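Local coordinates for taurocyamine kinase (Schistosoma mansoni, PDB 4WOD), which reversibly transfers phosphate between ATP and taurocyamine, as a duplicated phosphagen kinase of a parasitic fluke, at residues I570-N573 with N574-F578; A601-K604 with R605-G609. The protein carries 4 engineered substitutions. All blocks are in the same frame, centred on the assembly; numbering follows the deposited sequence.

Contact 1 (I570-N573 with N574-F578)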
# COMPACT_ATOMS: atom_id res chain seq x y z
N ILE A 570 20.03 -4.57 -10.46
CA ILE A 570 20.11 -4.35 -11.89
C ILE A 570 21.57 -4.46 -12.32
O ILE A 570 22.44 -3.85 -11.69
CB ILE A 570 19.55 -2.97 -12.30
CG1 ILE A 570 18.08 -2.84 -11.86
CG2 ILE A 570 19.68 -2.75 -13.82
CD1 ILE A 570 17.51 -1.45 -12.08
N PHE A 571 21.82 -5.22 -13.38
CA PHE A 571 23.13 -5.33 -14.02
C PHE A 571 23.05 -4.71 -15.41
O PHE A 571 22.05 -4.86 -16.11
CB PHE A 571 23.56 -6.81 -14.12
CG PHE A 571 24.81 -7.04 -14.95
CD1 PHE A 571 26.06 -7.00 -14.37
CD2 PHE A 571 24.71 -7.34 -16.31
CE1 PHE A 571 27.21 -7.22 -15.12
CE2 PHE A 571 25.86 -7.57 -17.08
CZ PHE A 571 27.11 -7.50 -16.48
N HIS A 572 24.09 -4.00 -15.83
CA HIS A 572 24.22 -3.72 -17.25
C HIS A 572 25.66 -3.47 -17.64
O HIS A 572 26.51 -3.20 -16.79
CB HIS A 572 23.32 -2.53 -17.68
CG HIS A 572 23.63 -1.22 -17.02
ND1 HIS A 572 24.86 -0.60 -17.12
CD2 HIS A 572 22.85 -0.40 -16.28
CE1 HIS A 572 24.82 0.54 -16.46
NE2 HIS A 572 23.62 0.69 -15.94
N ASN A 573 25.93 -3.56 -18.94
CA ASN A 573 27.25 -3.25 -19.45
C ASN A 573 27.40 -1.73 -19.54
O ASN A 573 26.44 -0.98 -19.29
CB ASN A 573 27.50 -3.94 -20.80
CG ASN A 573 26.48 -3.57 -21.88
OD1 ASN A 573 25.55 -2.80 -21.65
ND2 ASN A 573 26.66 -4.12 -23.08
N ASN A 574 28.60 -1.26 -19.87
CA ASN A 574 28.82 0.17 -19.87
C ASN A 574 27.94 0.92 -20.86
O ASN A 574 27.42 2.01 -20.55
CB ASN A 574 30.28 0.49 -20.15
CG ASN A 574 30.61 1.95 -19.91
OD1 ASN A 574 30.60 2.76 -20.83
ND2 ASN A 574 30.87 2.29 -18.65
N SER A 575 27.79 0.34 -22.05
CA SER A 575 26.98 0.91 -23.13
C SER A 575 25.47 0.87 -22.87
O SER A 575 24.71 1.46 -23.64
CB SER A 575 27.25 0.18 -24.44
OG SER A 575 28.59 0.34 -24.84
N LYS A 576 25.07 0.14 -21.83
CA LYS A 576 23.66 -0.05 -21.49
C LYS A 576 22.87 -0.72 -22.62
O LYS A 576 21.69 -0.42 -22.83
CB LYS A 576 23.01 1.28 -21.09
CG LYS A 576 23.62 1.88 -19.85
CD LYS A 576 23.20 3.31 -19.63
CE LYS A 576 24.28 4.06 -18.83
NZ LYS A 576 23.85 5.41 -18.37
N THR A 577 23.52 -1.66 -23.30
CA THR A 577 22.92 -2.40 -24.40
C THR A 577 22.69 -3.85 -24.02
O THR A 577 22.09 -4.61 -24.78
CB THR A 577 23.79 -2.35 -25.65
OG1 THR A 577 25.06 -2.94 -25.38
CG2 THR A 577 23.96 -0.92 -26.12
N PHE A 578 23.16 -4.22 -22.84
CA PHE A 578 22.89 -5.54 -22.28
C PHE A 578 22.62 -5.35 -20.79
O PHE A 578 23.44 -4.78 -20.08
CB PHE A 578 24.07 -6.50 -22.52
CG PHE A 578 23.83 -7.88 -21.98
CD1 PHE A 578 23.01 -8.77 -22.66
CD2 PHE A 578 24.40 -8.28 -20.78
CE1 PHE A 578 22.77 -10.05 -22.16
CE2 PHE A 578 24.16 -9.57 -20.26
CZ PHE A 578 23.34 -10.44 -20.95

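Contact 2 (A601-K604 with R605-G609)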
# COMPACT_ATOMS: atom_id res chain seq x y z
N ALA A 601 21.90 -7.67 -34.53
CA ALA A 601 22.94 -7.37 -33.55
C ALA A 601 22.40 -7.41 -32.10
O ALA A 601 23.12 -7.81 -31.19
CB ALA A 601 23.58 -6.01 -33.83
N VAL A 602 21.16 -6.98 -31.90
CA VAL A 602 20.54 -7.06 -30.58
C VAL A 602 20.35 -8.52 -30.19
O VAL A 602 20.64 -8.95 -29.07
CB VAL A 602 19.18 -6.32 -30.55
CG1 VAL A 602 18.58 -6.37 -29.14
CG2 VAL A 602 19.36 -4.89 -31.00
N TYR A 603 19.84 -9.29 -31.15
CA TYR A 603 19.54 -10.71 -30.95
C TYR A 603 20.81 -11.49 -30.65
O TYR A 603 20.85 -12.28 -29.71
CB TYR A 603 18.84 -11.26 -32.18
CG TYR A 603 18.42 -12.70 -32.07
CD1 TYR A 603 17.20 -13.04 -31.51
CD2 TYR A 603 19.25 -13.73 -32.52
CE1 TYR A 603 16.80 -14.36 -31.38
CE2 TYR A 603 18.85 -15.08 -32.41
CZ TYR A 603 17.61 -15.38 -31.83
OH TYR A 603 17.18 -16.69 -31.70
N LYS A 604 21.84 -11.27 -31.46
CA LYS A 604 23.12 -11.92 -31.27
C LYS A 604 23.67 -11.66 -29.85
O LYS A 604 24.03 -12.60 -29.15
CB LYS A 604 24.12 -11.45 -32.33
CG LYS A 604 25.46 -12.22 -32.33
CD LYS A 604 26.27 -11.95 -33.59
CE LYS A 604 27.64 -12.61 -33.53
NZ LYS A 604 28.45 -12.01 -32.44
N ARG A 605 23.70 -10.39 -29.44
CA ARG A 605 24.18 -10.03 -28.10
C ARG A 605 23.34 -10.70 -27.02
O ARG A 605 23.89 -11.27 -26.07
CB ARG A 605 24.16 -8.50 -27.92
CG ARG A 605 24.75 -8.02 -26.61
CD ARG A 605 24.97 -6.51 -26.63
NE ARG A 605 23.76 -5.80 -27.02
CZ ARG A 605 23.61 -5.13 -28.16
NH1 ARG A 605 24.62 -5.03 -29.02
NH2 ARG A 605 22.46 -4.54 -28.42
N LEU A 606 22.02 -10.66 -27.16
CA LEU A 606 21.16 -11.39 -26.23
C LEU A 606 21.53 -12.87 -26.13
O LEU A 606 21.74 -13.37 -25.02
CB LEU A 606 19.69 -11.27 -26.62
CG LEU A 606 18.81 -12.03 -25.60
CD1 LEU A 606 19.06 -11.52 -24.15
CD2 LEU A 606 17.34 -11.91 -25.95
N ILE A 607 21.59 -13.59 -27.26
CA ILE A 607 21.82 -15.05 -27.20
C ILE A 607 23.15 -15.38 -26.53
O ILE A 607 23.25 -16.30 -25.69
CB ILE A 607 21.77 -15.70 -28.62
CG1 ILE A 607 20.43 -15.42 -29.31
CG2 ILE A 607 22.02 -17.21 -28.53
CD1 ILE A 607 19.21 -15.70 -28.46
N GLU A 608 24.17 -14.61 -26.85
CA GLU A 608 25.49 -14.84 -26.30
C GLU A 608 25.49 -14.58 -24.80
O GLU A 608 26.18 -15.27 -24.05
CB GLU A 608 26.52 -13.97 -27.01
CG GLU A 608 26.79 -14.43 -28.44
CD GLU A 608 27.63 -13.44 -29.21
OE1 GLU A 608 27.98 -12.37 -28.64
OE2 GLU A 608 27.91 -13.72 -30.40
N GLY A 609 24.69 -13.61 -24.36
CA GLY A 609 24.57 -13.33 -22.94
C GLY A 609 23.84 -14.41 -22.17
O GLY A 609 24.18 -14.74 -21.03
O HOH W 1 27.46 -9.74 -30.01

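Contact 1 (I570-N573 with N574-F578)
Asn573 and Phe578 pair across the mouth of a tight chain reversal. Asn573 N donates to Phe578 O at 3.0 Å. A type I beta turn runs from Asn573 to Lys576, with Lys576 N bonded to Asn573 O at 3.1 Å. Lys576 itself has positive phi (60°), which brings the chain back toward the strand. The Asn573 amide then fills the inside of the loop. Its CG lies between the backbone N and the carbonyl carbon (chi1 57°), which turns the amide inward. OD1 accepts Thr577 N at 2.9 Å in the carbonyl plane, on a lone pair. Phe578 N reaches OD1 at 3.0 Å from above that plane. On the other branch, ND2 gives an in-plane bond to Thr577 OG1 at 3.0 Å, and also binds Glu522 O. The amide is thus fixed in rotation. This is a beta hairpin, joining antiparallel strands 569-573 and 578-582 of the large catalytic-domain sheet. His572 ND1 donates to Asn573 O at 2.7 Å, from the face opposite Lys576 N. Lys576 CG sits over the centre of the His572 ring, 3.9 Å from its centroid, in a CH-pi contact. The two side chains run alongside each other, and Lys576 NZ continues to a salt bridge with Asp544. Phe571 CE2 meets Phe578 CD2 edge to edge at 4.0 Å.

Contact 2 (A601-K604 with R605-G609)
Ala601, Val602, Tyr603 and Lys604 accept, through their carbonyl oxygens, the backbone N-H groups of Arg605, Leu606, Ile607 and Glu608, the i to i+4 pattern of an alpha helix. Ile607 CG1 lies over one face of the Tyr603 ring, offset toward the rim on the CE2 side, at 3.5 Å from CE2. It makes a CH-pi contact there, while Ile607 CD1 continues toward Tyr603 CZ at 3.7 Å. Chi1 of -177° sets CG anti to the backbone N, and the ring reaches along the helix to Ile607; its OH bonds to Phe462 O. One turn of helix also separates Lys604 and Glu608. The lysine chain is extended until chi4 (-65°), where it bends and brings NZ to Glu608 OE2 at 2.7 Å. The ammonium meets OE2 on its syn side, 20° out of the carboxylate plane. A water donates to Glu608 OE1 at 3.0 Å and has a weak, long bond from Lys604 NZ. The Arg605 guanidinium passes with one face toward Ala601 O. NE bonds to Thr577 O, NH1 forms a salt bridge with Glu522 and NH2 bonds to Gln594. The salt bridge probably lowers the electrostatic cost of both charges, and the bonds from three guanidinium nitrogens hold that buried group in orientation.

In the fold
Contact 1 is a hairpin turn in the sheet and contact 2 lies on helix 599-614; their centres are about 13 Å apart. They meet directly. The Arg605 NE bond to Thr577 O spans 3.0 Å, and Phe578 CZ packs on Gly609 CA at 3.7 Å. Glu522 serves both, through its backbone O in contact 1 and its carboxylate in contact 2. Both contacts belong to the second catalytic domain, whereas the bound arginine occupies the first repeat. Of the predicted ATP-site residues, Val485 touches Leu606, the side chains about 4 Å apart; the side chain of Arg486 is about 9 Å from that of Phe578, so contact 1 lies near the site without touching that residue.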